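Local structure of glutathione S-transferase family protein (Pseudomonas putida, 3LXZ) at residues L26-V31 against M198-A203; V17-L22 against Q190-N195. The protein probably conjugates reduced glutathione to a wide range of hydrophobic electrophiles, as a dimeric member of the glutathione S-transferase superfamily. One frame throughout, in Å; residues are numbered along the deposited sequence.

Contact 1: residues L26-V31 against M198-A203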
ATOM      1  N   LEU A  26       4.471 -10.989  22.871  1.00 23.83           N
ATOM      2  CA  LEU A  26       5.768 -11.377  22.293  1.00 24.84           C
ATOM      3  C   LEU A  26       6.946 -10.579  22.841  1.00 25.56           C
ATOM      4  O   LEU A  26       6.835  -9.374  23.115  1.00 25.57           O
ATOM      5  CB  LEU A  26       5.724 -11.265  20.759  1.00 24.43           C
ATOM      6  CG  LEU A  26       4.660 -12.132  20.091  1.00 23.46           C
ATOM      7  CD1 LEU A  26       4.488 -11.762  18.611  1.00 23.61           C
ATOM      8  CD2 LEU A  26       5.028 -13.614  20.241  1.00 26.80           C
ATOM      9  N   THR A  27       8.086 -11.251  22.992  1.00 26.45           N
ATOM     10  CA  THR A  27       9.317 -10.568  23.396  1.00 27.02           C
ATOM     11  C   THR A  27       9.903  -9.823  22.206  1.00 26.41           C
ATOM     12  O   THR A  27       9.930 -10.365  21.095  1.00 26.73           O
ATOM     13  CB  THR A  27      10.378 -11.575  23.890  1.00 27.40           C
ATOM     14  OG1 THR A  27       9.832 -12.334  24.960  1.00 28.85           O
ATOM     15  CG2 THR A  27      11.620 -10.837  24.389  1.00 29.29           C
ATOM     16  N   PHE A  28      10.331  -8.581  22.436  1.00 24.96           N
ATOM     17  CA  PHE A  28      11.009  -7.794  21.418  1.00 24.55           C
ATOM     18  C   PHE A  28      11.900  -6.723  22.014  1.00 24.18           C
ATOM     19  O   PHE A  28      11.654  -6.230  23.108  1.00 24.86           O
ATOM     20  CB  PHE A  28       9.992  -7.152  20.458  1.00 24.93           C
ATOM     21  CG  PHE A  28       9.084  -6.135  21.094  1.00 24.22           C
ATOM     22  CD1 PHE A  28       7.960  -6.537  21.821  1.00 22.90           C
ATOM     23  CD2 PHE A  28       9.320  -4.764  20.926  1.00 24.53           C
ATOM     24  CE1 PHE A  28       7.112  -5.597  22.408  1.00 24.04           C
ATOM     25  CE2 PHE A  28       8.476  -3.812  21.501  1.00 24.60           C
ATOM     26  CZ  PHE A  28       7.355  -4.231  22.236  1.00 24.05           C
ATOM     27  N   GLU A  29      12.914  -6.334  21.265  1.00 23.61           N
ATOM     28  CA  GLU A  29      13.825  -5.287  21.694  1.00 24.44           C
ATOM     29  C   GLU A  29      13.600  -4.070  20.798  1.00 23.21           C
ATOM     30  O   GLU A  29      13.477  -4.208  19.577  1.00 23.51           O
ATOM     31  CB  GLU A  29      15.269  -5.808  21.621  1.00 25.40           C
ATOM     32  CG  GLU A  29      16.363  -4.792  21.928  1.00 29.08           C
ATOM     33  CD  GLU A  29      17.774  -5.316  21.584  1.00 33.66           C
ATOM     34  OE1 GLU A  29      17.954  -6.546  21.413  1.00 33.06           O
ATOM     35  OE2 GLU A  29      18.703  -4.483  21.472  1.00 35.95           O
ATOM     36  N   GLU A  30      13.518  -2.901  21.407  1.00 21.56           N
ATOM     37  CA  GLU A  30      13.333  -1.658  20.677  1.00 21.29           C
ATOM     38  C   GLU A  30      14.671  -1.035  20.372  1.00 21.00           C
ATOM     39  O   GLU A  30      15.509  -0.933  21.255  1.00 21.38           O
ATOM     40  CB  GLU A  30      12.475  -0.689  21.480  1.00 21.68           C
ATOM     41  CG  GLU A  30      11.073  -1.217  21.754  1.00 21.59           C
ATOM     42  CD  GLU A  30      10.205  -0.205  22.424  1.00 25.13           C
ATOM     43  OE1 GLU A  30       9.937  -0.381  23.626  1.00 25.86           O
ATOM     44  OE2 GLU A  30       9.814   0.791  21.773  1.00 19.47           O
ATOM     45  N   VAL A  31      14.879  -0.641  19.118  1.00 20.75           N
ATOM     46  CA  VAL A  31      16.094   0.051  18.668  1.00 20.67           C
ATOM     47  C   VAL A  31      15.723   1.395  18.078  1.00 20.43           C
ATOM     48  O   VAL A  31      14.950   1.445  17.120  1.00 19.62           O
ATOM     49  CB  VAL A  31      16.858  -0.769  17.582  1.00 20.28           C
ATOM     50  CG1 VAL A  31      18.106  -0.031  17.122  1.00 20.42           C
ATOM     51  CG2 VAL A  31      17.212  -2.185  18.085  1.00 21.50           C
HETATM   52  N   MSE A 198      -2.003   0.534  25.718  1.00 19.46           N
HETATM   53  CA  MSE A 198      -1.952   1.895  25.232  1.00 20.36           C
HETATM   54  C   MSE A 198      -1.200   2.829  26.193  1.00 21.41           C
HETATM   55  O   MSE A 198      -0.410   3.658  25.722  1.00 20.98           O
HETATM   56  CB  MSE A 198      -3.356   2.415  24.871  1.00 20.19           C
HETATM   57  CG  MSE A 198      -3.382   3.664  24.073  1.00 20.37           C
HETATM   58 SE   MSE A 198      -2.552   3.420  22.285  1.00 24.84          SE
HETATM   59  CE  MSE A 198      -3.542   1.898  21.698  1.00 20.96           C
ATOM     60  N   PRO A 199      -1.418   2.703  27.534  1.00 21.78           N
ATOM     61  CA  PRO A 199      -0.638   3.613  28.393  1.00 22.20           C
ATOM     62  C   PRO A 199       0.889   3.553  28.142  1.00 22.09           C
ATOM     63  O   PRO A 199       1.530   4.605  28.059  1.00 22.20           O
ATOM     64  CB  PRO A 199      -1.009   3.158  29.826  1.00 22.85           C
ATOM     65  CG  PRO A 199      -2.437   2.624  29.677  1.00 23.31           C
ATOM     66  CD  PRO A 199      -2.472   1.987  28.285  1.00 22.33           C
ATOM     67  N   ARG A 200       1.444   2.349  27.998  1.00 22.21           N
ATOM     68  CA  ARG A 200       2.859   2.155  27.685  1.00 22.16           C
ATOM     69  C   ARG A 200       3.269   2.779  26.331  1.00 21.18           C
ATOM     70  O   ARG A 200       4.294   3.444  26.233  1.00 20.62           O
ATOM     71  CB  ARG A 200       3.197   0.669  27.723  1.00 22.87           C
ATOM     72  CG  ARG A 200       4.318   0.219  26.800  1.00 26.83           C
ATOM     73  CD  ARG A 200       5.651   0.106  27.510  1.00 31.06           C
ATOM     74  NE  ARG A 200       6.731  -0.171  26.552  1.00 33.15           N
ATOM     75  CZ  ARG A 200       7.227  -1.383  26.275  1.00 34.55           C
ATOM     76  NH1 ARG A 200       6.766  -2.480  26.883  1.00 30.55           N
ATOM     77  NH2 ARG A 200       8.207  -1.495  25.374  1.00 34.30           N
ATOM     78  N   ILE A 201       2.442   2.600  25.309  1.00 20.27           N
ATOM     79  CA  ILE A 201       2.714   3.218  24.020  1.00 19.58           C
ATOM     80  C   ILE A 201       2.744   4.731  24.103  1.00 18.73           C
ATOM     81  O   ILE A 201       3.647   5.378  23.572  1.00 18.95           O
ATOM     82  CB  ILE A 201       1.741   2.716  22.945  1.00 20.08           C
ATOM     83  CG1 ILE A 201       2.188   1.324  22.534  1.00 20.99           C
ATOM     84  CG2 ILE A 201       1.790   3.633  21.736  1.00 20.39           C
ATOM     85  CD1 ILE A 201       1.071   0.463  21.967  1.00 23.79           C
ATOM     86  N   LEU A 202       1.767   5.310  24.785  1.00 18.40           N
ATOM     87  CA  LEU A 202       1.699   6.740  24.862  1.00 18.38           C
ATOM     88  C   LEU A 202       2.770   7.348  25.777  1.00 18.65           C
ATOM     89  O   LEU A 202       3.252   8.453  25.525  1.00 18.24           O
ATOM     90  CB  LEU A 202       0.300   7.206  25.260  1.00 19.27           C
ATOM     91  CG  LEU A 202      -0.827   6.771  24.314  1.00 20.80           C
ATOM     92  CD1 LEU A 202      -2.135   7.270  24.886  1.00 21.34           C
ATOM     93  CD2 LEU A 202      -0.585   7.334  22.895  1.00 23.21           C
ATOM     94  N   ALA A 203       3.144   6.612  26.821  1.00 18.26           N
ATOM     95  CA  ALA A 203       4.200   7.030  27.754  1.00 20.15           C
ATOM     96  C   ALA A 203       5.558   7.047  27.031  1.00 20.18           C
ATOM     97  O   ALA A 203       6.324   8.028  27.146  1.00 19.90           O
ATOM     98  CB  ALA A 203       4.246   6.091  29.000  1.00 20.79           C
TER

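Contact 2: residues V17-L22 against Q190-N195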
ATOM      1  N   VAL A  17       3.083  -1.706  14.862  1.00 16.25           N
ATOM      2  CA  VAL A  17       3.773  -2.970  15.095  1.00 15.17           C
ATOM      3  C   VAL A  17       3.953  -3.233  16.587  1.00 15.59           C
ATOM      4  O   VAL A  17       3.722  -4.360  17.042  1.00 16.72           O
ATOM      5  CB  VAL A  17       5.083  -3.041  14.339  1.00 14.22           C
ATOM      6  CG1 VAL A  17       5.763  -4.410  14.596  1.00 14.29           C
ATOM      7  CG2 VAL A  17       4.748  -2.910  12.809  1.00 13.63           C
ATOM      8  N   LYS A  18       4.368  -2.205  17.322  1.00 15.35           N
ATOM      9  CA  LYS A  18       4.581  -2.324  18.765  1.00 15.39           C
ATOM     10  C   LYS A  18       3.327  -2.826  19.483  1.00 16.11           C
ATOM     11  O   LYS A  18       3.415  -3.774  20.311  1.00 14.21           O
ATOM     12  CB  LYS A  18       5.071  -0.993  19.315  1.00 15.08           C
ATOM     13  CG  LYS A  18       5.334  -0.928  20.820  1.00 16.88           C
ATOM     14  CD  LYS A  18       6.188   0.327  21.108  1.00 16.00           C
ATOM     15  CE  LYS A  18       6.446   0.555  22.603  1.00 15.73           C
ATOM     16  NZ  LYS A  18       7.173   1.851  22.777  1.00 17.44           N
ATOM     17  N   LEU A  19       2.156  -2.259  19.147  1.00 15.95           N
ATOM     18  CA  LEU A  19       0.919  -2.753  19.754  1.00 17.46           C
ATOM     19  C   LEU A  19       0.655  -4.218  19.422  1.00 17.36           C
ATOM     20  O   LEU A  19       0.202  -4.970  20.287  1.00 17.68           O
ATOM     21  CB  LEU A  19      -0.278  -1.889  19.381  1.00 16.68           C
ATOM     22  CG  LEU A  19      -1.615  -2.173  20.076  1.00 18.80           C
ATOM     23  CD1 LEU A  19      -1.454  -2.207  21.613  1.00 18.00           C
ATOM     24  CD2 LEU A  19      -2.602  -1.092  19.646  1.00 16.74           C
ATOM     25  N   ALA A  20       0.938  -4.630  18.169  1.00 17.36           N
ATOM     26  CA  ALA A  20       0.678  -6.012  17.743  1.00 17.32           C
ATOM     27  C   ALA A  20       1.537  -6.950  18.596  1.00 18.01           C
ATOM     28  O   ALA A  20       1.040  -7.958  19.095  1.00 18.08           O
ATOM     29  CB  ALA A  20       1.021  -6.199  16.243  1.00 17.11           C
ATOM     30  N   LEU A  21       2.815  -6.591  18.765  1.00 18.68           N
ATOM     31  CA  LEU A  21       3.759  -7.412  19.534  1.00 19.80           C
ATOM     32  C   LEU A  21       3.302  -7.490  20.995  1.00 20.30           C
ATOM     33  O   LEU A  21       3.359  -8.557  21.598  1.00 22.07           O
ATOM     34  CB  LEU A  21       5.189  -6.862  19.440  1.00 20.19           C
ATOM     35  CG  LEU A  21       5.846  -6.965  18.048  1.00 19.88           C
ATOM     36  CD1 LEU A  21       7.090  -6.115  17.947  1.00 22.53           C
ATOM     37  CD2 LEU A  21       6.167  -8.400  17.726  1.00 22.14           C
ATOM     38  N   LEU A  22       2.866  -6.361  21.551  1.00 20.84           N
ATOM     39  CA  LEU A  22       2.409  -6.321  22.964  1.00 21.36           C
ATOM     40  C   LEU A  22       1.101  -7.114  23.146  1.00 21.53           C
ATOM     41  O   LEU A  22       0.948  -7.857  24.129  1.00 20.90           O
ATOM     42  CB  LEU A  22       2.256  -4.864  23.414  1.00 21.18           C
ATOM     43  CG  LEU A  22       3.522  -4.085  23.763  1.00 22.31           C
ATOM     44  CD1 LEU A  22       3.234  -2.606  23.800  1.00 21.20           C
ATOM     45  CD2 LEU A  22       4.153  -4.558  25.098  1.00 26.22           C
ATOM     46  N   GLN A 190     -12.250   5.483  20.771  1.00 17.41           N
ATOM     47  CA  GLN A 190     -12.210   5.498  22.234  1.00 17.56           C
ATOM     48  C   GLN A 190     -11.932   4.113  22.790  1.00 18.05           C
ATOM     49  O   GLN A 190     -11.203   3.974  23.757  1.00 19.69           O
ATOM     50  CB  GLN A 190     -13.509   6.006  22.820  1.00 16.81           C
ATOM     51  CG  GLN A 190     -13.425   6.261  24.329  1.00 18.34           C
ATOM     52  CD  GLN A 190     -13.740   5.052  25.169  1.00 19.95           C
ATOM     53  OE1 GLN A 190     -14.182   4.016  24.670  1.00 22.22           O
ATOM     54  NE2 GLN A 190     -13.506   5.169  26.484  1.00 24.55           N
ATOM     55  N   LEU A 191     -12.508   3.094  22.159  1.00 18.59           N
ATOM     56  CA  LEU A 191     -12.339   1.710  22.593  1.00 19.19           C
ATOM     57  C   LEU A 191     -10.873   1.221  22.519  1.00 19.74           C
ATOM     58  O   LEU A 191     -10.355   0.611  23.458  1.00 19.29           O
ATOM     59  CB  LEU A 191     -13.254   0.789  21.774  1.00 20.25           C
ATOM     60  CG  LEU A 191     -13.203  -0.693  22.169  1.00 22.63           C
ATOM     61  CD1 LEU A 191     -13.515  -0.912  23.652  1.00 27.06           C
ATOM     62  CD2 LEU A 191     -14.153  -1.534  21.318  1.00 26.86           C
HETATM   63  N   MSE A 192     -10.223   1.494  21.382  1.00 19.44           N
HETATM   64  CA  MSE A 192      -8.812   1.191  21.191  1.00 19.73           C
HETATM   65  C   MSE A 192      -8.006   2.013  22.185  1.00 20.29           C
HETATM   66  O   MSE A 192      -6.960   1.580  22.630  1.00 20.39           O
HETATM   67  CB  MSE A 192      -8.362   1.536  19.748  1.00 19.13           C
HETATM   68  CG  MSE A 192      -8.956   0.675  18.606  1.00 19.52           C
HETATM   69 SE   MSE A 192      -8.709  -1.222  18.891  1.00 23.43          SE
HETATM   70  CE  MSE A 192      -6.782  -1.355  18.616  1.00 21.90           C
ATOM     71  N   GLY A 193      -8.503   3.202  22.537  1.00 20.66           N
ATOM     72  CA  GLY A 193      -7.825   4.066  23.555  1.00 21.35           C
ATOM     73  C   GLY A 193      -7.731   3.441  24.945  1.00 21.57           C
ATOM     74  O   GLY A 193      -6.844   3.808  25.757  1.00 21.11           O
ATOM     75  N   GLU A 194      -8.601   2.457  25.181  1.00 22.10           N
ATOM     76  CA  GLU A 194      -8.708   1.725  26.438  1.00 22.73           C
ATOM     77  C   GLU A 194      -7.969   0.383  26.422  1.00 22.42           C
ATOM     78  O   GLU A 194      -8.022  -0.379  27.389  1.00 22.30           O
ATOM     79  CB  GLU A 194     -10.202   1.531  26.788  1.00 23.08           C
ATOM     80  CG  GLU A 194     -10.926   2.844  27.101  1.00 26.99           C
ATOM     81  CD  GLU A 194     -10.308   3.572  28.319  1.00 33.25           C
ATOM     82  OE1 GLU A 194     -10.184   2.936  29.395  1.00 34.87           O
ATOM     83  OE2 GLU A 194      -9.937   4.767  28.191  1.00 34.17           O
ATOM     84  N   ASN A 195      -7.253   0.095  25.338  1.00 21.63           N
ATOM     85  CA  ASN A 195      -6.443  -1.112  25.282  1.00 21.81           C
ATOM     86  C   ASN A 195      -5.398  -1.047  26.401  1.00 21.97           C
ATOM     87  O   ASN A 195      -4.811   0.013  26.634  1.00 21.33           O
ATOM     88  CB  ASN A 195      -5.754  -1.206  23.917  1.00 22.31           C
ATOM     89  CG  ASN A 195      -4.852  -2.401  23.805  1.00 22.84           C
ATOM     90  OD1 ASN A 195      -3.779  -2.452  24.411  1.00 24.07           O
ATOM     91  ND2 ASN A 195      -5.269  -3.362  23.016  1.00 22.02           N
TER

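Contact 1: residues L26-V31 against M198-A203
Arg200 stretches from helix 198-218 across to the edge strand 28-32, where the outer nitrogen NH2 of its guanidinium meets the carboxylate of Glu30. The two side chains reach toward each other from the helix and the strand, and Arg200 NH2 donates to Glu30 OE1 at 2.7 Å in a salt bridge. The oxygen lies almost exactly in the guanidinium plane, where the N-H bonds point, but on the carboxylate side the nitrogen arrives at the anti position, 35° out of plane. With an N-H...O angle of 134°, the bond is short but bent. Long side chains suit both places, since the CA atoms of Glu30 and Arg200 are 13.2 Å apart. Glu30 runs extended beyond CG, which carries its carboxylate out from the strand toward the helix, and Arg200, bent at chi2 (98°), reaches back to it.

Phe28 adds a looser touch, its CZ 4.2 Å from Arg200 NH2 in an oblique approach. The other carboxylate oxygen, Glu30 OE2, is hydrogen-bonded to Tyr14 OH and forms a salt bridge with Lys18 NZ, and Arg200 NE pairs with Asp204. A glutamine here would probably lose the negative charge that Arg200 and Lys18 both meet, leaving the two bases to rely on Asp204, which also pairs with each of them. The contact ties the thioredoxin-like domain to the helical domain at the surface: strand 28-32 pairs with strand 3-7, Phe28 packs on Leu21 of helix 12-23, and Ile201 of helix 198-218 lies against Leu19 of that same helix.

Contact 2: residues V17-L22 against Q190-N195
Leu19, on the inward side of helix 12-23, carries the most buried surface here, and it marks the domain interface of the glutathione S-transferase fold: the first helix of the thioredoxin-like domain faces the end of helix 183-193 in the all-helical domain. A branched aliphatic side chain suits the place, since its two methyls can serve different neighbours. The CG is anti to the backbone N (chi1 -173°), which carries the fork away from its own helix, and the CD1 and CD2 methyls then part company.

CD1 goes to Asn195, reaching OD1 at 3.6 Å and CG at 4.0 Å, the two side chains lying alongside and pointing opposite ways. This is van der Waals packing of a methyl against an amide, with no hydrogen bond between the segments. Asn195 can afford an apolar neighbour because its polar atoms are already used. OD1 accepts from the backbone N of His197, capping the turn that leads into helix 198-218, and ND2 donates to Glu23 OE1, near the end of helix 12-23. The amide thus links both domains while its oxygen also lies beside Leu19.

CD2 goes instead to Met192, a selenomethionine, whose long unbranched chain can reach from helix 183-193 to the Leu19 methyl. The side chain folds at each torsion, and its terminal methyl arrives beside Leu19. Around the group, Leu157 and Phe161 of helix 154-174 touch Leu19, and Cys160 of that helix touches Met192, adding a third helix to the packing. Across the two segments the apolar contact is one methyl pair, Leu19 CD2 to Met192 CE, at 4.3 Å.

Overall arrangement
Both contacts join the thioredoxin-like domain to the helical domain, but at different depths. Contact 1 lies at the surface, where charge and reach do the work, while contact 2 is buried and packs methyls against one another and against an amide. Their elements interlock along the chain: helix 12-23 is followed by strand 28-32, and helix 183-193 by helix 198-218. The centres of the two contacts are about 10 Å apart. A probable hydrogen bond from Leu26 N to Leu21 O, at 3.0 Å, joins them directly, while Met198 CE packs on Met192 O at 3.6 Å. Helix 12-23 presents apolar residues toward the core and a lysine to the charged network of contact 1.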